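Local structure of Exo-1,5-alpha-L-arabinofuranobiosidase (Gibberella zeae, 2YDP) at residues F17-N22 with K351-A356; D38-G43 with K61-G66; L106-S111 with W155-M160; L337-A342 with S357-S362. The protein probably acts as an exo-glycosidase that releases arabinobiose from alpha-1,5-linked arabinan, and binds calcium. The protein carries 1 engineered substitution. All coordinates share one frame; numbering follows the deposited sequence.

Contact 1: residues F17-N22 with K351-A356; sequences FDPPTN and KNTVSA. With CA (calcium ion), chain F.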
# COMPACT_ATOMS: atom_id res chain seq x y z
N PHE A 17 -8.41 -14.41 7.43
CA PHE A 17 -9.79 -14.03 7.78
C PHE A 17 -10.78 -14.28 6.65
O PHE A 17 -10.61 -13.77 5.56
CB PHE A 17 -9.87 -12.56 8.24
CG PHE A 17 -11.28 -12.09 8.51
CD1 PHE A 17 -12.01 -12.61 9.58
CD2 PHE A 17 -11.86 -11.10 7.71
CE1 PHE A 17 -13.31 -12.18 9.82
CE2 PHE A 17 -13.15 -10.64 7.94
CZ PHE A 17 -13.89 -11.19 9.01
N ASP A 18 -11.81 -15.07 6.93
CA ASP A 18 -12.83 -15.41 5.96
C ASP A 18 -14.09 -14.67 6.43
O ASP A 18 -14.64 -14.99 7.49
CB ASP A 18 -13.03 -16.95 5.92
CG ASP A 18 -14.03 -17.41 4.85
OD1 ASP A 18 -14.65 -16.54 4.21
OD2 ASP A 18 -14.19 -18.65 4.62
N PRO A 19 -14.52 -13.62 5.69
CA PRO A 19 -15.62 -12.81 6.22
C PRO A 19 -16.97 -13.53 6.21
O PRO A 19 -17.18 -14.44 5.40
CB PRO A 19 -15.66 -11.61 5.26
CG PRO A 19 -15.18 -12.19 3.98
CD PRO A 19 -14.04 -13.08 4.41
N PRO A 20 -17.88 -13.11 7.09
CA PRO A 20 -19.22 -13.70 7.13
C PRO A 20 -19.98 -13.40 5.84
O PRO A 20 -19.73 -12.37 5.19
CB PRO A 20 -19.90 -12.93 8.27
CG PRO A 20 -18.82 -12.45 9.13
CD PRO A 20 -17.64 -12.21 8.23
N THR A 21 -20.94 -14.27 5.52
CA THR A 21 -21.80 -14.03 4.35
C THR A 21 -22.44 -12.65 4.33
O THR A 21 -22.58 -12.07 3.26
CB THR A 21 -22.85 -15.14 4.20
OG1 THR A 21 -22.17 -16.39 4.11
CG2 THR A 21 -23.70 -14.94 2.92
N ASN A 22 -22.80 -12.11 5.49
CA ASN A 22 -23.51 -10.85 5.51
C ASN A 22 -22.67 -9.58 5.35
O ASN A 22 -23.22 -8.48 5.36
CB ASN A 22 -24.42 -10.75 6.75
CG ASN A 22 -23.65 -10.67 8.05
OD1 ASN A 22 -22.43 -10.43 8.08
ND2 ASN A 22 -24.35 -10.88 9.15
N LYS A 351 -16.58 -14.31 -2.29
CA LYS A 351 -15.44 -15.21 -2.19
C LYS A 351 -14.07 -14.61 -1.74
O LYS A 351 -13.09 -15.36 -1.65
CB LYS A 351 -15.27 -15.98 -3.52
CG LYS A 351 -16.41 -17.04 -3.75
CD LYS A 351 -16.20 -17.84 -5.03
CE LYS A 351 -17.55 -18.15 -5.68
NZ LYS A 351 -18.48 -18.73 -4.66
N ASN A 352 -14.00 -13.29 -1.46
CA ASN A 352 -12.76 -12.70 -0.96
C ASN A 352 -12.49 -13.18 0.46
O ASN A 352 -13.38 -13.25 1.31
CB ASN A 352 -12.78 -11.16 -0.94
CG ASN A 352 -12.65 -10.53 -2.31
OD1 ASN A 352 -12.53 -11.21 -3.31
ND2 ASN A 352 -12.66 -9.18 -2.35
N THR A 353 -11.23 -13.50 0.72
CA THR A 353 -10.77 -13.74 2.08
C THR A 353 -9.42 -13.05 2.19
O THR A 353 -8.83 -12.67 1.16
CB THR A 353 -10.58 -15.24 2.41
OG1 THR A 353 -9.50 -15.77 1.62
CG2 THR A 353 -11.84 -16.03 2.13
N VAL A 354 -8.96 -12.87 3.44
CA VAL A 354 -7.64 -12.31 3.71
C VAL A 354 -6.70 -13.48 3.88
O VAL A 354 -6.98 -14.40 4.67
CB VAL A 354 -7.59 -11.41 4.99
CG1 VAL A 354 -6.21 -10.75 5.10
CG2 VAL A 354 -8.71 -10.33 4.97
N SER A 355 -5.60 -13.46 3.13
CA SER A 355 -4.66 -14.56 3.12
C SER A 355 -3.25 -14.07 2.84
O SER A 355 -3.03 -12.91 2.46
CB SER A 355 -5.10 -15.64 2.10
OG SER A 355 -4.78 -15.31 0.74
N ALA A 356 -2.29 -14.96 3.07
CA ALA A 356 -0.88 -14.67 2.83
C ALA A 356 -0.03 -15.90 2.61
O ALA A 356 -0.37 -16.98 3.06
CB ALA A 356 -0.29 -13.87 4.03
CA CA F . -16.95 -15.85 3.61
O HOH W 1 -15.54 -14.91 1.45
O HOH W 2 -17.56 -18.03 4.38
O HOH W 3 -18.40 -14.25 2.68
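Phe17 lays its CB against CG2 of Val354, 4.1 Å away. The same methyl lies near the plane of the Phe17 ring, at its edge. CG of Phe17 is anti to the backbone N (chi1 176°), which carries the ring away from Val354 and toward Trp45. The two backbones join here as an antiparallel hydrogen-bonded pair. Phe17 N donates to Val354 O at 3.1 Å, and Val354 N returns a bond to Phe17 O at 2.8 Å, nearly straight at 175°. Beyond this pair the strand pairing ends, but the segments stay close at Asp18 and Thr353, and a calcium ion is bound beside 17-22. Asp18 OD1 binds it at 2.5 Å and Pro19 O at 2.3 Å. Three waters are also bound to it. One of them donates to Asn352 O at 2.7 Å, so 351-356 reaches the metal through solvent. Asp18 and Thr353 meet obliquely: the Thr353 methyl CG2 is 3.5 Å from Asp18 OD1, while its hydroxyl OG1 bonds Glu15. Pro19 CD also lies 3.2 Å from Asn352 O. The end of Asn352 turns away and its amide donates to the backbone of Ile344 and Val28. The start of the loop, Phe17 to Pro19, is held by strand pairing and by the metal. The calcium would stabilise the negative charge of the Asp18 carboxylate, which binds through OD1.

Contact 2: residues D38-G43 with K61-G66; sequences DGTLLG and KSKDGG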
# COMPACT_ATOMS: atom_id res chain seq x y z
N ASP A 38 10.48 -6.26 17.12
CA ASP A 38 10.64 -7.46 17.94
C ASP A 38 10.32 -8.73 17.13
O ASP A 38 10.25 -9.82 17.69
CB ASP A 38 9.78 -7.37 19.20
CG ASP A 38 8.28 -7.34 18.91
OD1 ASP A 38 7.86 -7.52 17.74
OD2 ASP A 38 7.52 -7.12 19.87
N GLY A 39 10.08 -8.58 15.82
CA GLY A 39 9.76 -9.73 14.97
C GLY A 39 8.29 -10.13 14.85
O GLY A 39 7.94 -10.97 14.02
N THR A 40 7.42 -9.55 15.66
CA THR A 40 6.01 -9.88 15.49
C THR A 40 5.46 -9.17 14.24
O THR A 40 6.02 -8.16 13.75
CB THR A 40 5.20 -9.59 16.76
OG1 THR A 40 5.25 -8.22 17.05
CG2 THR A 40 5.75 -10.35 17.98
N LEU A 41 4.41 -9.74 13.67
CA LEU A 41 3.76 -9.15 12.49
C LEU A 41 2.38 -8.65 12.87
O LEU A 41 1.69 -9.31 13.67
CB LEU A 41 3.54 -10.23 11.41
CG LEU A 41 4.78 -10.97 10.88
CD1 LEU A 41 4.34 -11.87 9.75
CD2 LEU A 41 5.89 -10.02 10.43
N LEU A 42 1.99 -7.51 12.30
CA LEU A 42 0.61 -7.03 12.38
C LEU A 42 0.01 -6.96 10.99
O LEU A 42 0.72 -6.78 10.00
CB LEU A 42 0.56 -5.62 12.97
CG LEU A 42 1.03 -5.53 14.41
CD1 LEU A 42 0.90 -4.08 14.85
CD2 LEU A 42 0.18 -6.44 15.30
N GLY A 43 -1.31 -7.04 10.92
CA GLY A 43 -1.98 -6.91 9.64
C GLY A 43 -3.35 -6.27 9.82
O GLY A 43 -3.92 -6.31 10.91
N LYS A 61 -2.42 -10.09 14.75
CA LYS A 61 -1.03 -10.26 15.13
C LYS A 61 -0.56 -11.69 14.91
O LYS A 61 -1.29 -12.65 15.21
CB LYS A 61 -0.87 -9.86 16.58
CG LYS A 61 0.51 -10.19 17.18
CD LYS A 61 0.60 -9.63 18.58
CE LYS A 61 1.94 -9.98 19.23
NZ LYS A 61 1.95 -9.53 20.66
N SER A 62 0.66 -11.83 14.38
CA SER A 62 1.30 -13.14 14.30
C SER A 62 2.63 -13.14 15.04
O SER A 62 3.41 -12.19 14.91
CB SER A 62 1.54 -13.56 12.86
OG SER A 62 2.15 -14.84 12.85
N LYS A 63 2.86 -14.19 15.82
CA LYS A 63 4.14 -14.36 16.54
C LYS A 63 5.04 -15.40 15.89
O LYS A 63 6.13 -15.67 16.38
CB LYS A 63 3.89 -14.74 18.00
CG LYS A 63 3.16 -13.70 18.78
CD LYS A 63 3.60 -13.68 20.24
CE LYS A 63 3.11 -14.89 21.01
NZ LYS A 63 3.14 -14.58 22.48
N ASP A 64 4.55 -16.04 14.85
CA ASP A 64 5.30 -17.17 14.27
C ASP A 64 5.59 -16.95 12.80
O ASP A 64 5.62 -17.90 12.00
CB ASP A 64 4.55 -18.48 14.51
CG ASP A 64 3.14 -18.48 13.92
OD1 ASP A 64 2.78 -17.55 13.13
OD2 ASP A 64 2.40 -19.44 14.24
N GLY A 65 5.79 -15.69 12.43
CA GLY A 65 6.27 -15.36 11.07
C GLY A 65 5.17 -15.46 10.04
O GLY A 65 5.44 -15.62 8.86
N GLY A 66 3.92 -15.35 10.50
CA GLY A 66 2.75 -15.33 9.62
C GLY A 66 2.01 -16.64 9.49
O GLY A 66 1.04 -16.72 8.72
O HOH W 4 6.03 -13.20 13.88
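Leu41 and Ser62 face each other as an antiparallel hydrogen-bonded pair. Leu41 N donates to Ser62 O at 2.9 Å, and Ser62 N donates to Leu41 O at 2.8 Å. Their CB atoms lie together on one face of the sheet. Leu41 then reaches past Ser62, and its CD1 methyl rests 3.6 Å from Gly66 N, against the Gly65-Gly66 peptide. On the other face Leu42 and Lys61 form the next, non-hydrogen-bonded pair. Leu42 CD2 touches Lys61 CB at 3.8 Å. Lys61 is extended throughout, with CG anti to the backbone N (chi1 171°). It runs past Thr40, where its CE meets the CG2 methyl at 4.0 Å, and its NZ goes on to the hydroxyl of Tyr131. A second shell sets these groups. Asp38 OD1 accepts from both Thr40 N and Thr40 OG1, the latter at 2.8 Å; the first bond makes an Asx turn. A water donates to Gly39 O and Ser62 O and accepts from Gly65 N, bridging the two loops. Ser62 OG accepts from Gly66 N at 3.0 Å and also bonds Thr68 O. Asp64 OD2 binds the Thr68 hydroxyl. Trp69 touches the side chains of Leu41 and Ser62, and its NE1 bonds Gly66 O. The run from Ser62 through Asp64 and Gly66 to Trp69 has the Ser-X-Asp-X-Gly-X-Thr-Trp pattern of the Asp box. It lies in the turn between the third and fourth strands of a propeller blade, as in sialidases.

Contact 3: residues L106-S111 with W155-M160; sequences LCSGSS and WEPFLM. With EDG (1,4-dideoxy-1,4-imino-L-arabinitol), chain D; AHR (alpha-L-arabinofuranose), chain E.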
# COMPACT_ATOMS: atom_id res chain seq x y z
N LEU A 106 1.94 3.25 13.52
CA LEU A 106 0.93 4.09 12.97
C LEU A 106 -0.02 3.28 12.10
O LEU A 106 0.40 2.33 11.45
CB LEU A 106 1.56 5.20 12.15
CG LEU A 106 2.45 6.22 12.87
CD1 LEU A 106 2.78 7.27 11.86
CD2 LEU A 106 1.78 6.86 14.11
N CYS A 107 -1.29 3.65 12.13
CA CYS A 107 -2.27 3.18 11.16
C CYS A 107 -2.81 4.44 10.47
O CYS A 107 -3.42 5.30 11.12
CB CYS A 107 -3.43 2.45 11.84
SG CYS A 107 -4.53 1.59 10.63
N SER A 108 -2.56 4.57 9.17
CA SER A 108 -3.24 5.59 8.40
C SER A 108 -4.38 4.92 7.62
O SER A 108 -4.40 3.70 7.43
CB SER A 108 -2.29 6.36 7.48
OG SER A 108 -2.93 7.51 6.92
N GLY A 109 -5.35 5.72 7.22
CA GLY A 109 -6.40 5.22 6.40
C GLY A 109 -7.39 6.35 6.20
O GLY A 109 -7.18 7.47 6.72
N SER A 110 -8.46 6.04 5.48
CA SER A 110 -9.45 7.03 5.15
C SER A 110 -10.79 6.79 5.87
O SER A 110 -11.40 5.72 5.76
CB SER A 110 -9.59 7.13 3.62
OG SER A 110 -10.43 8.22 3.26
N SER A 111 -11.17 7.80 6.66
CA SER A 111 -12.47 7.88 7.31
C SER A 111 -13.53 8.44 6.34
O SER A 111 -13.31 9.48 5.71
CB SER A 111 -12.36 8.76 8.55
OG SER A 111 -13.58 8.74 9.25
N TRP A 155 -7.24 9.65 -1.45
CA TRP A 155 -7.18 8.21 -1.25
C TRP A 155 -5.77 7.70 -0.92
O TRP A 155 -4.78 8.35 -1.26
CB TRP A 155 -7.53 7.49 -2.56
CG TRP A 155 -8.62 7.97 -3.46
CD1 TRP A 155 -8.48 8.78 -4.52
CD2 TRP A 155 -9.99 7.52 -3.48
NE1 TRP A 155 -9.66 8.87 -5.22
CE2 TRP A 155 -10.62 8.13 -4.58
CE3 TRP A 155 -10.75 6.66 -2.67
CZ2 TRP A 155 -11.96 7.90 -4.91
CZ3 TRP A 155 -12.10 6.48 -2.96
CH2 TRP A 155 -12.68 7.08 -4.08
N GLU A 156 -5.71 6.47 -0.36
CA GLU A 156 -4.54 5.58 -0.53
C GLU A 156 -3.22 6.11 0.10
O GLU A 156 -2.20 6.24 -0.59
CB GLU A 156 -4.34 5.27 -2.04
CG GLU A 156 -5.45 4.37 -2.62
CD GLU A 156 -5.86 4.64 -4.08
OE1 GLU A 156 -5.35 5.57 -4.74
OE2 GLU A 156 -6.75 3.91 -4.54
N PRO A 157 -3.22 6.38 1.42
CA PRO A 157 -2.00 6.86 2.07
C PRO A 157 -0.88 5.83 2.15
O PRO A 157 -1.13 4.61 2.31
CB PRO A 157 -2.48 7.20 3.49
CG PRO A 157 -3.66 6.22 3.70
CD PRO A 157 -4.34 6.21 2.38
N PHE A 158 0.35 6.34 2.05
CA PHE A 158 1.54 5.51 2.19
C PHE A 158 2.57 6.32 2.97
O PHE A 158 2.89 7.45 2.58
CB PHE A 158 2.13 5.08 0.84
CG PHE A 158 3.30 4.12 0.98
CD1 PHE A 158 3.06 2.77 1.15
CD2 PHE A 158 4.61 4.58 1.00
CE1 PHE A 158 4.11 1.88 1.34
CE2 PHE A 158 5.66 3.73 1.20
CZ PHE A 158 5.41 2.36 1.36
N LEU A 159 3.12 5.72 4.02
CA LEU A 159 4.04 6.40 4.93
C LEU A 159 5.51 5.98 4.75
O LEU A 159 5.83 4.80 4.58
CB LEU A 159 3.62 6.15 6.39
CG LEU A 159 2.37 6.88 6.89
CD1 LEU A 159 1.93 6.27 8.20
CD2 LEU A 159 2.66 8.36 7.11
N MET A 160 6.42 6.94 4.84
CA MET A 160 7.83 6.65 4.83
C MET A 160 8.60 7.80 5.44
O MET A 160 8.31 8.96 5.15
CB MET A 160 8.33 6.40 3.40
CG MET A 160 9.72 5.82 3.36
SD MET A 160 10.41 5.77 1.70
CE MET A 160 10.60 7.55 1.39
O2' EDG D . -5.86 5.70 -7.27
C2' EDG D . -7.13 5.31 -7.83
C1' EDG D . -7.21 3.79 -7.92
N4' EDG D . -8.20 3.42 -6.93
C3' EDG D . -8.27 5.74 -6.92
O3' EDG D . -8.96 6.87 -7.46
C4' EDG D . -9.16 4.51 -6.80
C5' EDG D . -9.94 4.48 -5.49
O5' EDG D . -11.02 3.55 -5.61
O5 AHR E . -10.04 0.88 -1.56
C5 AHR E . -11.42 0.82 -1.90
C4 AHR E . -11.59 1.30 -3.33
O4 AHR E . -11.24 2.68 -3.43
C3 AHR E . -13.04 1.32 -3.85
O3 AHR E . -13.55 0.02 -4.19
C2 AHR E . -12.94 2.22 -5.06
O2 AHR E . -14.20 2.87 -5.33
C1 AHR E . -11.92 3.23 -4.57
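Leu106 and Leu159 point at each other from two strands that run nearly antiparallel, at 167°. Their side chains cross at about a right angle and meet through the two CD1 methyls, 3.9 Å apart. Further along, Ser108 faces the Pro157 ring. With chi1 at -169°, OG of Ser108 stands anti to its own N and lies 3.5 Å from both CB and CG of the proline. This hydroxyl finds its polar partner in Glu122 O. Pro157 CG also approaches Gly109 N. No hydrogen bond crosses between the segments, and the interface is buried. Trp155 and Glu156 turn the other way, into the sugar pocket. The iminosugar sets C5' over the centre of the indole, 3.5 Å above its plane. Its O2' donates to Glu156 OE1 at 2.6 Å, and its N4' is 2.8 Å from OE2. Ser171 also bonds OE1, and Gln173 holds Trp155 NE1. Strand 105-111 is the second of one four-stranded blade and 154-162 the first of the next. The contact thus joins two propeller blades, with Tyr91 of strand 87-92 against Leu159 and Ile121 of strand 119-126 against Pro157.

Contact 4: residues L337-A342 with S357-S362; sequences LMIMGA and SVVRLS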
# COMPACT_ATOMS: atom_id res chain seq x y z
N LEU A 337 9.98 -13.55 1.79
CA LEU A 337 9.06 -12.53 1.30
C LEU A 337 7.64 -12.92 1.64
O LEU A 337 7.18 -14.01 1.25
CB LEU A 337 9.19 -12.41 -0.22
CG LEU A 337 8.27 -11.38 -0.87
CD1 LEU A 337 8.71 -9.95 -0.48
CD2 LEU A 337 8.18 -11.57 -2.41
N MET A 338 6.94 -12.06 2.39
CA MET A 338 5.51 -12.27 2.54
C MET A 338 4.73 -11.55 1.44
O MET A 338 5.07 -10.43 1.07
CB MET A 338 5.01 -11.81 3.90
CG MET A 338 3.49 -11.96 4.08
SD MET A 338 3.02 -11.47 5.76
CE MET A 338 3.19 -13.01 6.54
N ILE A 339 3.69 -12.22 0.94
CA ILE A 339 2.77 -11.66 -0.02
C ILE A 339 1.36 -11.81 0.56
O ILE A 339 0.92 -12.92 0.82
CB ILE A 339 2.82 -12.38 -1.37
CG1 ILE A 339 4.23 -12.38 -1.97
CG2 ILE A 339 1.91 -11.68 -2.36
CD1 ILE A 339 4.80 -13.73 -2.10
N MET A 340 0.68 -10.68 0.78
CA MET A 340 -0.62 -10.68 1.43
C MET A 340 -1.67 -10.05 0.55
O MET A 340 -1.44 -8.98 -0.06
CB MET A 340 -0.55 -9.88 2.75
CG MET A 340 -1.78 -9.98 3.61
SD MET A 340 -1.50 -8.79 4.91
CE MET A 340 -2.94 -9.06 5.97
N GLY A 341 -2.86 -10.66 0.55
CA GLY A 341 -3.93 -10.16 -0.30
C GLY A 341 -5.31 -10.33 0.37
O GLY A 341 -5.49 -11.19 1.23
N ALA A 342 -6.26 -9.50 -0.04
CA ALA A 342 -7.63 -9.64 0.49
C ALA A 342 -8.63 -9.68 -0.67
O ALA A 342 -9.73 -9.13 -0.61
CB ALA A 342 -7.94 -8.52 1.50
N SER A 357 1.10 -15.69 1.95
CA SER A 357 2.11 -16.72 1.78
C SER A 357 3.47 -16.11 2.10
O SER A 357 3.68 -14.90 1.92
CB SER A 357 2.13 -17.22 0.33
OG SER A 357 0.89 -17.82 0.01
N VAL A 358 4.38 -16.95 2.58
CA VAL A 358 5.77 -16.57 2.70
C VAL A 358 6.57 -17.50 1.83
O VAL A 358 6.43 -18.72 1.94
CB VAL A 358 6.25 -16.65 4.20
CG1 VAL A 358 7.79 -16.52 4.28
CG2 VAL A 358 5.53 -15.55 4.98
N VAL A 359 7.38 -16.89 0.95
CA VAL A 359 8.17 -17.61 -0.01
C VAL A 359 9.66 -17.26 0.21
O VAL A 359 9.98 -16.23 0.81
CB VAL A 359 7.73 -17.27 -1.48
CG1 VAL A 359 6.19 -17.49 -1.64
CG2 VAL A 359 8.15 -15.83 -1.88
N ARG A 360 10.56 -18.11 -0.30
CA ARG A 360 11.98 -17.73 -0.41
C ARG A 360 12.30 -17.31 -1.82
O ARG A 360 11.97 -18.05 -2.75
CB ARG A 360 12.91 -18.89 -0.04
CG ARG A 360 13.09 -19.03 1.44
CD ARG A 360 14.10 -20.13 1.83
NE ARG A 360 14.10 -20.21 3.29
CZ ARG A 360 14.70 -19.32 4.09
NH1 ARG A 360 15.39 -18.30 3.58
NH2 ARG A 360 14.61 -19.43 5.41
N LEU A 361 12.95 -16.15 -1.98
CA LEU A 361 13.33 -15.68 -3.33
C LEU A 361 14.30 -16.63 -4.01
O LEU A 361 14.20 -16.88 -5.21
CB LEU A 361 13.92 -14.29 -3.26
CG LEU A 361 12.90 -13.22 -2.84
CD1 LEU A 361 13.66 -11.89 -2.61
CD2 LEU A 361 11.82 -13.05 -3.92
N SER A 362 15.19 -17.21 -3.23
CA SER A 362 16.10 -18.23 -3.72
C SER A 362 15.38 -19.45 -4.31
O SER A 362 15.96 -20.13 -5.14
CB SER A 362 17.07 -18.67 -2.60
OG SER A 362 16.34 -19.19 -1.51
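This antiparallel pair belongs to the closing blade of the six-bladed beta-propeller, the one that combines the first and last strands of the chain. Strand 336-341 lies between 326-330 and 354-360, and the latter pairs on its far edge with 11-17. Two hydrogen-bonded pairs tie the segments. Leu337 and Val359 exchange two backbone bonds, both 2.9 Å. Ile339 N donates to Ser357 O, and Ser357 N returns a bond to Ile339 O. One face carries Leu337, Ile339, Ser357 and Val359. Here Leu337 CB meets Val359 CG2 at 3.9 Å. The Ile339 CD1 methyl touches both branches of Val359, 4.0 Å from CG1 and from CG2. Leu361, in the short helix after the strand, extends this patch: its CD2 is 4.2 Å from Leu337 CD2. Ser357 OG is engaged by Gln319 and by Asn13 N. At the foot of that helix Arg360, its N-cap residue, forms salt bridges with Asp335 and Asp333. The opposite face holds Met338 and Val358, and Phe330 of strand 326-330 packs against both. Met338 is extended as far as SD and then bends (chi3 -89°), which folds its CE methyl back to 3.8 Å from Val358 CG2.

Contacts 1 and 4 share strand 354-360 of the closing blade and meet directly: Ser355 N lies 3.0 Å from Gly341 O. Contact 2 belongs to the following blade along the chain. It packs on contact 4: Leu41 CD1 of its strand is 3.6 Å from Met338 CE, and Gly65 O of its turn is near Val358 CG2. Contact 3 touches none of the others, its centre being about 20 to 22 Å from theirs. It alone holds residues of the sugar pocket. Contact 1 is peripheral, yet the Asn352 side chain comes within about 9 Å of the bound arabinofuranose. The calcium ion is about 18 Å from the nearest arabinofuranose atom, so the two sites are separate.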